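Local coordinates for protein arsenate Reductase (Corynebacterium glutamicum, PDB 3T38) that reduces arsenate to arsenite in a thioredoxin-dependent manner, using a low molecular weight tyrosine phosphatase fold, at residues Asn35-Glu40 / Lys64-Ala69; Ser44-Ala49 / Thr53-Leu58; Ile97-Leu102 / Val110-Ala115; Glu60-Asp65 / Pro143-Asp148; Gly27-Glu32 / Glu74-Ser79. All coordinates share one frame; numbering follows the deposited sequence.

Interaction 1 is central to the ligand site: R36, Y37, E40 and R66 contribute four of the five residues contacting the dithiane-diol. Interaction 4 lies about 7 Å from it (centre to centre) on the same helix 55-73, and T147 brings it within about 6 Å of the ligand. Interaction 2 joins the same two helices, its centre about 13 Å from that of interaction 1, and L45 CD1 reaches F62 CD2 of interaction 4 at 3.9 Å. Interaction 3 belongs to the phosphatase sheet and is linked to interaction 1 by a probable hydrogen bond from H68 NE2 to E111 OE2 (2.9 Å). Another, K144 NZ to S114 O (3.3 Å), joins interactions 4 and 3. The centre of interaction 5 lies about 12 Å from that of interaction 1, F29 packing on L67.

Interaction 1. Residues Asn35-Glu40 / Lys64-Ala69; sequences NRYIFE and KDRLHA. With D1D ((4S,5S)-1,2-dithiane-4,5-diol), chain C.
Y37 leaves its helix with chi1 at -104°, away from a staggered value, and this turn lays its ring between L67 and the dithiane-diol. R66 sets out with CG beside its backbone N and bends at chi3 (77°), which carries its guanidinium to the ligand. L67 CD2 sits over one ring face, 3.8 Å from the centroid and 14° off the normal, a CH-pi contact. The opposite face is covered by D1D C4, 3.4 Å above the plane and displaced toward the rim. R66 CB meets the ring edge in its plane, 3.5 Å from Y37 CE1, while CE1 lies over a face of the R66 guanidinium. R66 NH2 comes within 3.3 Å of D1D S4, and Y37 CD2 stands 3.3 Å from D1D O3. D149 accepts a hydrogen bond from Y37 OH and pairs with R66 NE; R66 NH1 bonds S41 OG. R36 NH1 forms a salt bridge with E40 OE2 (2.7 Å), its hydrogen bond bent and weak, and R36 NH2 pairs with D148 of the second subunit. R36, Y37, E40 and R66 are four of the five residues, T33 being the fifth, that line a dimer-interface pocket occupied by cyclic, oxidised dithiothreitol.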
# COMPACT_ATOMS: atom_id res chain seq x y z
N ASN A 35 -1.09 2.10 15.56
CA ASN A 35 -0.70 3.37 14.97
C ASN A 35 -0.25 3.29 13.48
O ASN A 35 -0.68 4.11 12.68
CB ASN A 35 0.26 4.14 15.89
CG ASN A 35 -0.43 4.50 17.23
OD1 ASN A 35 -1.62 4.14 17.43
ND2 ASN A 35 0.29 5.15 18.16
N ARG A 36 0.55 2.29 13.08
CA ARG A 36 0.91 2.18 11.65
C ARG A 36 -0.29 1.91 10.81
O ARG A 36 -0.37 2.36 9.66
CB ARG A 36 1.90 1.03 11.38
CG ARG A 36 3.28 1.29 12.00
CD ARG A 36 3.99 2.42 11.20
NE ARG A 36 3.67 3.73 11.69
CZ ARG A 36 3.67 4.85 10.96
NH1 ARG A 36 3.92 4.82 9.66
NH2 ARG A 36 3.37 6.01 11.54
N TYR A 37 -1.23 1.16 11.36
CA TYR A 37 -2.42 0.81 10.62
C TYR A 37 -3.14 2.01 10.12
O TYR A 37 -3.50 2.12 8.93
CB TYR A 37 -3.36 -0.10 11.40
CG TYR A 37 -3.23 -1.49 10.88
CD1 TYR A 37 -4.12 -1.98 9.90
CD2 TYR A 37 -2.24 -2.34 11.34
CE1 TYR A 37 -3.98 -3.30 9.39
CE2 TYR A 37 -2.12 -3.66 10.85
CZ TYR A 37 -2.98 -4.12 9.89
OH TYR A 37 -2.80 -5.42 9.41
N ILE A 38 -3.34 2.96 11.00
CA ILE A 38 -4.05 4.13 10.56
C ILE A 38 -3.27 5.08 9.62
O ILE A 38 -3.83 5.57 8.64
CB ILE A 38 -4.69 4.82 11.72
CG1 ILE A 38 -5.23 6.16 11.32
CG2 ILE A 38 -3.69 4.93 12.85
CD1 ILE A 38 -4.78 7.21 12.23
N PHE A 39 -2.02 5.38 9.94
CA PHE A 39 -1.28 6.31 9.11
C PHE A 39 -0.90 5.68 7.76
O PHE A 39 -0.92 6.39 6.73
CB PHE A 39 -0.04 6.85 9.78
CG PHE A 39 -0.33 7.88 10.87
CD1 PHE A 39 -0.48 7.47 12.20
CD2 PHE A 39 -0.42 9.23 10.56
CE1 PHE A 39 -0.75 8.38 13.22
CE2 PHE A 39 -0.68 10.17 11.59
CZ PHE A 39 -0.86 9.74 12.92
N GLU A 40 -0.56 4.39 7.75
CA GLU A 40 -0.22 3.71 6.52
C GLU A 40 -1.45 3.57 5.66
O GLU A 40 -1.39 3.72 4.43
CB GLU A 40 0.46 2.35 6.77
CG GLU A 40 1.81 2.50 7.48
CD GLU A 40 2.86 3.33 6.67
OE1 GLU A 40 2.64 3.66 5.49
OE2 GLU A 40 3.93 3.65 7.23
N LYS A 64 -9.89 0.09 10.26
CA LYS A 64 -10.76 -0.71 11.14
C LYS A 64 -11.14 -2.06 10.48
O LYS A 64 -11.14 -3.13 11.13
CB LYS A 64 -12.03 0.06 11.52
CG LYS A 64 -11.77 1.21 12.53
CD LYS A 64 -13.02 1.81 13.12
CE LYS A 64 -12.64 2.82 14.23
NZ LYS A 64 -13.81 3.61 14.79
N ASP A 65 -11.41 -2.04 9.16
CA ASP A 65 -11.72 -3.28 8.51
C ASP A 65 -10.49 -4.15 8.46
O ASP A 65 -10.57 -5.37 8.68
CB ASP A 65 -12.34 -3.15 7.11
CG ASP A 65 -12.90 -4.56 6.61
OD1 ASP A 65 -13.25 -5.46 7.49
OD2 ASP A 65 -12.97 -4.79 5.38
N ARG A 66 -9.34 -3.53 8.19
CA ARG A 66 -8.06 -4.27 8.14
C ARG A 66 -7.65 -4.91 9.48
O ARG A 66 -7.28 -6.08 9.55
CB ARG A 66 -6.94 -3.37 7.61
CG ARG A 66 -7.00 -3.19 6.10
CD ARG A 66 -5.95 -2.19 5.68
NE ARG A 66 -4.65 -2.86 5.71
CZ ARG A 66 -3.48 -2.24 5.63
NH1 ARG A 66 -3.41 -0.91 5.63
NH2 ARG A 66 -2.37 -2.97 5.60
N LEU A 67 -7.79 -4.16 10.55
CA LEU A 67 -7.51 -4.72 11.89
C LEU A 67 -8.42 -5.88 12.21
O LEU A 67 -7.96 -6.82 12.74
CB LEU A 67 -7.59 -3.64 12.97
CG LEU A 67 -6.44 -2.66 12.92
CD1 LEU A 67 -6.81 -1.34 13.69
CD2 LEU A 67 -5.18 -3.30 13.51
N HIS A 68 -9.71 -5.80 11.85
CA HIS A 68 -10.65 -6.92 12.04
C HIS A 68 -10.22 -8.13 11.21
O HIS A 68 -10.11 -9.21 11.75
CB HIS A 68 -12.10 -6.53 11.73
CG HIS A 68 -13.10 -7.62 12.00
ND1 HIS A 68 -13.61 -7.88 13.26
CD2 HIS A 68 -13.68 -8.53 11.17
CE1 HIS A 68 -14.44 -8.91 13.20
NE2 HIS A 68 -14.50 -9.32 11.94
N ALA A 69 -9.92 -7.92 9.92
CA ALA A 69 -9.36 -8.98 9.12
C ALA A 69 -8.14 -9.62 9.83
O ALA A 69 -8.10 -10.84 9.98
CB ALA A 69 -8.98 -8.50 7.73
S1 D1D C . 2.44 -1.42 6.60
C1 D1D C . 3.35 -1.72 8.15
C2 D1D C . 2.53 -2.61 9.01
O2 D1D C . 3.11 -2.64 10.25
C3 D1D C . 1.24 -1.90 9.34
O3 D1D C . 1.00 -2.32 10.60
C4 D1D C . 0.02 -2.24 8.54
S4 D1D C . 0.16 -1.39 6.93

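Interaction 2. Residues Ser44-Ala49 / Thr53-Leu58; sequences SLARTA and THLPIL
The carbonyl oxygen of L45, whose side chain packs against L55 and L58, accepts two backbone donors: A49 N at 2.8 Å and T48 N at 3.2 Å. Both bonds belong to the last turn of helix 31-49. Across the contact the evidence is wholly apolar. L55 holds CG anti to its N (chi1 -158°), and its two methyls divide between L45 and A46: CD1 lies 3.7 Å from L45 CB, whereas CD2 lies 3.5 Å from A46 CB. The first of these methyls also approaches A49 CB, more distantly, at 4.4 Å. L45 answers in the other direction. Its CG is anti to the carbonyl carbon (chi1 -68°), and CD1 extends to L58, 4.0 Å from CB and 3.7 Å from the carbonyl O. L55 thus touches L45, A46 and, one turn on from L45, A49, while L45 bridges to the next turn of its partner. H54 occupies the N-cap position of helix 55-73, directly before L55. The contact closes a short helix-loop-helix connection between helices 31-49 and 55-73, with F142 from a phosphatase-domain loop packing on both L45 and L58 and Y42 of helix 31-49 touching L55.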
# COMPACT_ATOMS: atom_id res chain seq x y z
N SER A 44 -1.68 5.09 2.00
CA SER A 44 -2.15 4.20 0.92
C SER A 44 -3.28 4.79 0.08
O SER A 44 -3.25 4.78 -1.18
CB SER A 44 -2.63 2.86 1.49
OG SER A 44 -1.41 2.18 1.82
N LEU A 45 -4.31 5.27 0.77
CA LEU A 45 -5.45 5.81 0.02
C LEU A 45 -5.08 7.11 -0.65
O LEU A 45 -5.56 7.41 -1.78
CB LEU A 45 -6.67 5.95 0.92
CG LEU A 45 -7.25 4.58 1.37
CD1 LEU A 45 -8.37 4.83 2.38
CD2 LEU A 45 -7.79 3.81 0.19
N ALA A 46 -4.22 7.90 0.03
CA ALA A 46 -3.86 9.20 -0.51
C ALA A 46 -3.17 9.06 -1.85
O ALA A 46 -3.28 9.93 -2.71
CB ALA A 46 -2.98 9.94 0.44
N ARG A 47 -2.45 7.95 -2.04
CA ARG A 47 -1.67 7.74 -3.28
C ARG A 47 -2.54 7.75 -4.52
O ARG A 47 -2.14 8.29 -5.56
CB ARG A 47 -0.87 6.45 -3.18
CG ARG A 47 0.40 6.59 -2.32
CD ARG A 47 1.34 5.35 -2.46
NE ARG A 47 0.53 4.14 -2.48
CZ ARG A 47 0.50 3.22 -1.52
NH1 ARG A 47 1.21 3.32 -0.36
NH2 ARG A 47 -0.29 2.17 -1.73
N THR A 48 -3.74 7.18 -4.39
CA THR A 48 -4.62 6.97 -5.56
C THR A 48 -5.77 7.94 -5.57
O THR A 48 -6.25 8.31 -6.63
CB THR A 48 -5.18 5.52 -5.63
OG1 THR A 48 -5.62 5.12 -4.33
CG2 THR A 48 -4.03 4.55 -6.07
N ALA A 49 -6.21 8.35 -4.38
CA ALA A 49 -7.42 9.15 -4.22
C ALA A 49 -7.07 10.60 -4.11
O ALA A 49 -7.88 11.42 -4.44
CB ALA A 49 -8.26 8.69 -2.97
N THR A 53 -10.72 16.25 1.82
CA THR A 53 -11.09 16.54 3.18
C THR A 53 -11.64 15.31 3.91
O THR A 53 -11.51 15.26 5.13
CB THR A 53 -11.98 17.80 3.22
OG1 THR A 53 -13.14 17.58 4.03
CG2 THR A 53 -12.38 18.14 1.86
N HIS A 54 -12.19 14.32 3.18
CA HIS A 54 -12.68 13.05 3.79
C HIS A 54 -11.73 11.84 3.79
O HIS A 54 -12.16 10.75 4.11
CB HIS A 54 -14.00 12.57 3.17
CG HIS A 54 -15.14 13.49 3.44
ND1 HIS A 54 -15.08 14.46 4.42
CD2 HIS A 54 -16.34 13.62 2.84
CE1 HIS A 54 -16.22 15.14 4.42
NE2 HIS A 54 -17.00 14.65 3.48
N LEU A 55 -10.48 12.03 3.40
CA LEU A 55 -9.53 10.96 3.42
C LEU A 55 -9.38 10.40 4.86
O LEU A 55 -9.33 9.20 5.02
CB LEU A 55 -8.21 11.43 2.84
CG LEU A 55 -7.25 10.37 2.30
CD1 LEU A 55 -7.91 9.38 1.36
CD2 LEU A 55 -6.11 11.08 1.60
N PRO A 56 -9.43 11.25 5.90
CA PRO A 56 -9.30 10.63 7.21
C PRO A 56 -10.39 9.62 7.52
O PRO A 56 -10.12 8.65 8.18
CB PRO A 56 -9.39 11.81 8.17
CG PRO A 56 -8.70 12.92 7.43
CD PRO A 56 -9.12 12.70 5.96
N ILE A 57 -11.60 9.86 7.03
CA ILE A 57 -12.76 9.02 7.33
C ILE A 57 -12.66 7.67 6.62
O ILE A 57 -12.92 6.64 7.23
CB ILE A 57 -14.14 9.73 6.96
CG1 ILE A 57 -14.29 11.07 7.65
CG2 ILE A 57 -15.37 8.82 7.25
CD1 ILE A 57 -15.64 11.80 7.40
N LEU A 58 -12.33 7.68 5.32
CA LEU A 58 -12.13 6.45 4.57
C LEU A 58 -10.92 5.68 5.14
O LEU A 58 -10.89 4.43 5.11
CB LEU A 58 -11.79 6.77 3.10
CG LEU A 58 -12.81 7.24 2.03
CD1 LEU A 58 -12.12 7.00 0.64
CD2 LEU A 58 -14.17 6.52 2.11

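Interaction 3. Residues Ile97-Leu102 / Val110-Ala115; sequences IASALL and VEVRSA
V112, wedged between S99 and L102, is the tightly packed part of this contact, and the side where S99 faces S114 across a water is the loose part. The closest approach is made by V112 CG1, which is directed at S99, 3.6 Å from OG. The CA atoms of S99 and V112 are 6.0 Å apart, the nearest such pair, consistent with the small serine side chain. The other methyl of the valine meets L102. With CG anti to its backbone N (chi1 180°), L102 places its branch point against two valines of the strand: CG is 3.9 Å from V112 CG2 and 4.1 Å from V110 CG2. The leucine crosses V110 at about a right angle but V112 more obliquely. The helix and strand segments run nearly antiparallel, at 170°, with axes 7.9 Å apart. They are the second and third elements of the beta-alpha-beta unit made by strand 83-88, helix 94-106 and strand 111-116, in which the two strands are parallel neighbours; L102 also packs on V84 and F86 of the first strand. Toward S114 the fit opens: S99 CB and S114 CB are 4.1 Å apart. A water 2.8 Å from S99 OG also lies near S114 OG, at a distance (2.5 Å) short enough to be doubtful in detail. S114 OG additionally receives a hydrogen bond from N91 ND2, in the CX5R loop that joins strand 83-88 to helix 94-106.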
# COMPACT_ATOMS: atom_id res chain seq x y z
N ILE A 97 -18.73 -4.74 -7.74
CA ILE A 97 -19.93 -5.41 -8.17
C ILE A 97 -20.05 -6.75 -7.48
O ILE A 97 -21.11 -7.04 -6.90
CB ILE A 97 -19.94 -5.67 -9.70
CG1 ILE A 97 -19.85 -4.34 -10.45
CG2 ILE A 97 -21.20 -6.52 -10.10
CD1 ILE A 97 -19.56 -4.51 -11.97
N ALA A 98 -18.98 -7.55 -7.53
CA ALA A 98 -19.05 -8.88 -6.99
C ALA A 98 -19.29 -8.80 -5.48
O ALA A 98 -20.10 -9.53 -4.91
CB ALA A 98 -17.79 -9.66 -7.27
N SER A 99 -18.56 -7.89 -4.84
CA SER A 99 -18.65 -7.79 -3.41
C SER A 99 -20.04 -7.36 -2.96
O SER A 99 -20.55 -7.87 -1.94
CB SER A 99 -17.59 -6.76 -2.88
OG SER A 99 -17.81 -6.49 -1.49
N ALA A 100 -20.63 -6.39 -3.67
CA ALA A 100 -21.93 -5.85 -3.27
C ALA A 100 -23.06 -6.85 -3.54
O ALA A 100 -24.02 -6.90 -2.79
CB ALA A 100 -22.22 -4.44 -3.92
N LEU A 101 -22.91 -7.67 -4.59
CA LEU A 101 -23.93 -8.66 -4.93
C LEU A 101 -23.88 -9.73 -3.83
O LEU A 101 -24.90 -10.11 -3.24
CB LEU A 101 -23.74 -9.18 -6.38
CG LEU A 101 -24.15 -8.23 -7.56
CD1 LEU A 101 -23.82 -8.71 -9.02
CD2 LEU A 101 -25.66 -7.98 -7.54
N LEU A 102 -22.69 -10.18 -3.46
CA LEU A 102 -22.65 -11.22 -2.41
C LEU A 102 -23.19 -10.72 -1.07
O LEU A 102 -23.95 -11.43 -0.41
CB LEU A 102 -21.23 -11.88 -2.30
CG LEU A 102 -21.01 -12.98 -1.25
CD1 LEU A 102 -22.00 -14.13 -1.43
CD2 LEU A 102 -19.58 -13.52 -1.29
N VAL A 110 -21.99 -13.68 5.65
CA VAL A 110 -20.57 -13.64 5.28
C VAL A 110 -19.97 -12.23 5.55
O VAL A 110 -20.71 -11.23 5.67
CB VAL A 110 -20.27 -14.22 3.82
CG1 VAL A 110 -20.96 -15.59 3.60
CG2 VAL A 110 -20.76 -13.36 2.78
N GLU A 111 -18.65 -12.17 5.72
CA GLU A 111 -17.94 -10.92 5.64
C GLU A 111 -17.31 -10.79 4.25
O GLU A 111 -16.54 -11.61 3.87
CB GLU A 111 -16.89 -10.79 6.75
CG GLU A 111 -17.52 -10.98 8.13
CD GLU A 111 -16.87 -10.09 9.19
OE1 GLU A 111 -16.77 -8.86 8.95
OE2 GLU A 111 -16.46 -10.64 10.25
N VAL A 112 -17.66 -9.76 3.50
CA VAL A 112 -17.15 -9.68 2.11
C VAL A 112 -16.22 -8.49 2.00
O VAL A 112 -16.54 -7.43 2.50
CB VAL A 112 -18.31 -9.55 1.09
CG1 VAL A 112 -17.79 -9.88 -0.37
CG2 VAL A 112 -19.50 -10.52 1.43
N ARG A 113 -15.08 -8.64 1.28
CA ARG A 113 -14.13 -7.56 1.05
C ARG A 113 -13.78 -7.47 -0.39
O ARG A 113 -13.90 -8.45 -1.15
CB ARG A 113 -12.88 -7.84 1.81
CG ARG A 113 -13.20 -8.11 3.25
CD ARG A 113 -11.95 -8.02 4.11
NE ARG A 113 -12.26 -8.01 5.55
CZ ARG A 113 -12.42 -9.10 6.30
NH1 ARG A 113 -12.42 -10.31 5.75
NH2 ARG A 113 -12.63 -8.98 7.63
N SER A 114 -13.34 -6.27 -0.79
CA SER A 114 -12.72 -6.15 -2.12
C SER A 114 -11.43 -5.32 -2.13
O SER A 114 -11.14 -4.62 -1.18
CB SER A 114 -13.72 -5.55 -3.13
OG SER A 114 -14.23 -4.28 -2.71
N ALA A 115 -10.64 -5.39 -3.22
CA ALA A 115 -9.43 -4.61 -3.28
C ALA A 115 -8.92 -4.62 -4.68
O ALA A 115 -9.43 -5.40 -5.51
CB ALA A 115 -8.34 -5.16 -2.24
O HOH W 1 -16.39 -4.12 -1.38

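Interaction 4. Residues Glu60-Asp65 / Pro143-Asp148; sequences EGFAKD and PKPLTD
F62 projects from helix 55-73 with CG anti to its backbone N (chi1 -168°) and turns one ring face to K144 and its CZ end to P145 and T147. The face takes the aliphatic part of K144: CB stands over it, 4.1 Å from the centroid and 21° off the normal, a CH-pi contact displaced toward the rim. Farther along the same chain, K144 CD comes to 3.7 Å from F62 CE1, the two side chains crossing at a slant. P145 meets the far end of the ring instead, with CD 3.8 Å from CZ and its carbonyl O near the ring plane, also 3.8 Å from CZ. T147 CG2 completes the row at 4.1 Å from CZ, approaching at an angle that is neither over the face nor along the edge. Bends at chi3 (87°) and chi4 turn the K144 ammonium away from F62, and NZ is hydrogen-bonded to F142 O and S114 O, while T147 directs OG1 to D149 OD1. On its own helix F62 makes a cation-pi contact with R66, a ligand-pocket residue. A hydrogen bond between K144 N and N91 OD1 ties the loop to the CX5R motif, which in the low molecular weight phosphatase family forms the oxyanion-binding loop. F62 is one point where helix 55-73 packs on the phosphatase fold, close to the dithiane-diol pocket.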
# COMPACT_ATOMS: atom_id res chain seq x y z
N GLU A 60 -9.85 5.61 8.32
CA GLU A 60 -10.34 5.02 9.56
C GLU A 60 -11.19 3.78 9.29
O GLU A 60 -11.03 2.77 9.96
CB GLU A 60 -11.19 6.01 10.37
CG GLU A 60 -11.68 5.37 11.66
CD GLU A 60 -12.47 6.29 12.55
OE1 GLU A 60 -12.84 7.38 12.10
OE2 GLU A 60 -12.71 5.92 13.72
N GLY A 61 -12.07 3.87 8.29
CA GLY A 61 -12.88 2.71 7.89
C GLY A 61 -12.05 1.54 7.37
O GLY A 61 -12.19 0.41 7.83
N PHE A 62 -11.19 1.84 6.41
CA PHE A 62 -10.19 0.89 5.89
C PHE A 62 -9.25 0.28 6.98
O PHE A 62 -9.09 -0.92 7.06
CB PHE A 62 -9.34 1.64 4.87
CG PHE A 62 -8.48 0.78 4.05
CD1 PHE A 62 -8.83 -0.54 3.77
CD2 PHE A 62 -7.30 1.30 3.52
CE1 PHE A 62 -7.99 -1.31 2.95
CE2 PHE A 62 -6.46 0.54 2.73
CZ PHE A 62 -6.82 -0.77 2.44
N ALA A 63 -8.67 1.10 7.82
CA ALA A 63 -7.90 0.56 8.94
C ALA A 63 -8.71 -0.34 9.82
O ALA A 63 -8.22 -1.41 10.15
CB ALA A 63 -7.23 1.69 9.80
N LYS A 64 -9.89 0.09 10.26
CA LYS A 64 -10.76 -0.71 11.14
C LYS A 64 -11.14 -2.06 10.48
O LYS A 64 -11.14 -3.13 11.13
CB LYS A 64 -12.03 0.06 11.52
CG LYS A 64 -11.77 1.21 12.53
CD LYS A 64 -13.02 1.81 13.12
CE LYS A 64 -12.64 2.82 14.23
NZ LYS A 64 -13.81 3.61 14.79
N ASP A 65 -11.41 -2.04 9.16
CA ASP A 65 -11.72 -3.28 8.51
C ASP A 65 -10.49 -4.15 8.46
O ASP A 65 -10.57 -5.37 8.68
CB ASP A 65 -12.34 -3.15 7.11
CG ASP A 65 -12.90 -4.56 6.61
OD1 ASP A 65 -13.25 -5.46 7.49
OD2 ASP A 65 -12.97 -4.79 5.38
N PRO A 143 -12.43 2.52 -3.68
CA PRO A 143 -11.34 1.62 -4.14
C PRO A 143 -10.21 1.63 -3.16
O PRO A 143 -9.95 2.67 -2.55
CB PRO A 143 -10.87 2.29 -5.45
CG PRO A 143 -12.00 3.30 -5.80
CD PRO A 143 -12.52 3.75 -4.46
N LYS A 144 -9.53 0.51 -3.00
CA LYS A 144 -8.47 0.43 -1.95
C LYS A 144 -7.48 -0.60 -2.44
O LYS A 144 -7.89 -1.55 -3.11
CB LYS A 144 -9.06 0.02 -0.62
CG LYS A 144 -9.77 -1.39 -0.55
CD LYS A 144 -10.82 -1.49 0.64
CE LYS A 144 -12.24 -0.96 0.20
NZ LYS A 144 -12.63 -1.69 -1.07
N PRO A 145 -6.20 -0.46 -2.05
CA PRO A 145 -5.28 -1.51 -2.51
C PRO A 145 -5.40 -2.81 -1.76
O PRO A 145 -5.68 -2.85 -0.54
CB PRO A 145 -3.89 -0.93 -2.20
CG PRO A 145 -4.09 -0.08 -0.90
CD PRO A 145 -5.61 0.41 -1.00
N LEU A 146 -5.08 -3.89 -2.47
CA LEU A 146 -4.87 -5.19 -1.84
C LEU A 146 -3.85 -5.13 -0.70
O LEU A 146 -2.78 -4.58 -0.84
CB LEU A 146 -4.36 -6.17 -2.89
CG LEU A 146 -4.31 -7.62 -2.44
CD1 LEU A 146 -5.76 -8.12 -1.93
CD2 LEU A 146 -3.75 -8.37 -3.69
N THR A 147 -4.18 -5.74 0.41
CA THR A 147 -3.24 -5.79 1.55
C THR A 147 -3.25 -7.25 2.06
O THR A 147 -4.15 -8.02 1.77
CB THR A 147 -3.66 -4.85 2.68
OG1 THR A 147 -4.99 -5.18 3.09
CG2 THR A 147 -3.56 -3.31 2.27
N ASP A 148 -2.21 -7.62 2.76
CA ASP A 148 -2.00 -9.00 3.14
C ASP A 148 -2.97 -9.41 4.23
O ASP A 148 -3.46 -10.52 4.20
CB ASP A 148 -0.56 -9.17 3.70
CG ASP A 148 -0.17 -10.62 3.89
OD1 ASP A 148 -0.03 -11.33 2.86
OD2 ASP A 148 0.03 -11.02 5.05

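Interaction 5. Residues Gly27-Glu32 / Glu74-Ser79; sequences GVFSAE and EGKVAS
The Schellman motif that ends helix 55-73, with G75 at positive phi as its C-prime residue, places E74 and K76 against V28 and F29. Its two defining bonds run from K76 N to A71 O and from G75 N to V72 O, and they end the helix; E74 and K76, on either side of G75, both point toward segment 27-32. K76 is the main partner: its chain is extended through chi2 and chi3, and CD presses on V28 CG1 at 3.4 Å, tighter than usual van der Waals contact. One carbon farther, CE lies 3.6 Å from F29 CE1, in an oblique approach that is neither stacked nor edge-on. V28 CG1 itself, anti to its backbone N (chi1 177°), covers the centre of the F29 ring from 3.7 Å above the plane. This methyl touches the ring face and the lysine on different flanks, and K76 also reaches the ring rim directly. The contact joins the lead-in to helix 31-49 with the exit from helix 55-73, where the chain runs on to strand 83-88. E74 reaches the ring differently: OE1 is 3.7 Å from F29 CE1, at the edge and in the ring plane, with the carboxylate turned 77° to the ring. E74 OE1 and K76 NZ are 3.9 Å apart, a long salt bridge that spans the glycine. Inward, F29 packs on L67 and L70 of helix 55-73, and it also touches E32 of the second subunit.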
# COMPACT_ATOMS: atom_id res chain seq x y z
N GLY A 27 -4.54 -5.29 24.28
CA GLY A 27 -4.54 -6.71 24.63
C GLY A 27 -4.46 -7.56 23.37
O GLY A 27 -4.03 -8.71 23.43
N VAL A 28 -4.84 -7.00 22.22
CA VAL A 28 -4.91 -7.76 20.97
C VAL A 28 -3.71 -7.51 20.04
O VAL A 28 -3.00 -8.44 19.63
CB VAL A 28 -6.24 -7.45 20.23
CG1 VAL A 28 -6.34 -8.16 18.89
CG2 VAL A 28 -7.44 -7.80 21.14
N PHE A 29 -3.50 -6.25 19.70
CA PHE A 29 -2.34 -5.86 18.92
C PHE A 29 -1.58 -4.79 19.66
O PHE A 29 -2.21 -4.01 20.38
CB PHE A 29 -2.77 -5.32 17.54
CG PHE A 29 -3.50 -6.33 16.71
CD1 PHE A 29 -2.95 -7.60 16.50
CD2 PHE A 29 -4.74 -6.03 16.17
CE1 PHE A 29 -3.62 -8.53 15.75
CE2 PHE A 29 -5.41 -6.98 15.38
CZ PHE A 29 -4.86 -8.21 15.18
N SER A 30 -0.26 -4.79 19.46
CA SER A 30 0.64 -3.68 19.82
C SER A 30 0.12 -2.37 19.25
O SER A 30 -0.29 -2.30 18.03
CB SER A 30 2.06 -3.89 19.28
OG SER A 30 2.47 -5.26 19.36
N ALA A 31 0.11 -1.37 20.14
CA ALA A 31 -0.10 0.04 19.84
C ALA A 31 0.73 0.51 18.65
O ALA A 31 0.24 1.28 17.85
CB ALA A 31 0.22 0.86 21.02
N GLU A 32 1.97 0.05 18.55
CA GLU A 32 2.83 0.39 17.42
C GLU A 32 2.19 -0.13 16.14
O GLU A 32 2.13 0.59 15.16
CB GLU A 32 4.29 -0.11 17.60
CG GLU A 32 4.39 -1.57 18.02
CD GLU A 32 5.76 -2.00 18.52
OE1 GLU A 32 6.29 -3.00 17.94
OE2 GLU A 32 6.26 -1.35 19.50
N GLU A 74 -5.75 -14.31 12.71
CA GLU A 74 -5.00 -14.82 13.87
C GLU A 74 -5.87 -15.45 14.98
O GLU A 74 -5.42 -15.69 16.13
CB GLU A 74 -4.17 -13.69 14.46
CG GLU A 74 -3.30 -13.01 13.46
CD GLU A 74 -2.18 -12.19 14.08
OE1 GLU A 74 -2.19 -11.91 15.33
OE2 GLU A 74 -1.27 -11.83 13.31
N GLY A 75 -7.12 -15.73 14.61
CA GLY A 75 -8.08 -16.37 15.49
C GLY A 75 -8.36 -15.62 16.78
O GLY A 75 -8.50 -16.25 17.84
N LYS A 76 -8.44 -14.29 16.70
CA LYS A 76 -8.74 -13.44 17.84
C LYS A 76 -10.22 -13.03 17.88
O LYS A 76 -10.62 -12.23 18.72
CB LYS A 76 -7.86 -12.19 17.76
CG LYS A 76 -6.43 -12.43 18.11
CD LYS A 76 -5.59 -11.22 17.75
CE LYS A 76 -4.08 -11.53 17.73
NZ LYS A 76 -3.62 -12.24 18.93
N VAL A 77 -11.01 -13.55 16.95
CA VAL A 77 -12.43 -13.26 16.84
C VAL A 77 -13.20 -14.60 16.84
O VAL A 77 -12.97 -15.45 15.98
CB VAL A 77 -12.76 -12.50 15.52
CG1 VAL A 77 -14.26 -12.33 15.35
CG2 VAL A 77 -12.05 -11.15 15.44
N ALA A 78 -14.08 -14.80 17.82
CA ALA A 78 -14.83 -16.07 17.93
C ALA A 78 -15.97 -16.20 16.90
O ALA A 78 -16.61 -15.20 16.56
CB ALA A 78 -15.36 -16.25 19.35
N SER A 79 -16.21 -17.44 16.46
CA SER A 79 -17.30 -17.79 15.51
C SER A 79 -17.35 -16.97 14.22
O SER A 79 -18.42 -16.52 13.81
CB SER A 79 -18.68 -17.74 16.19
OG SER A 79 -18.75 -18.65 17.27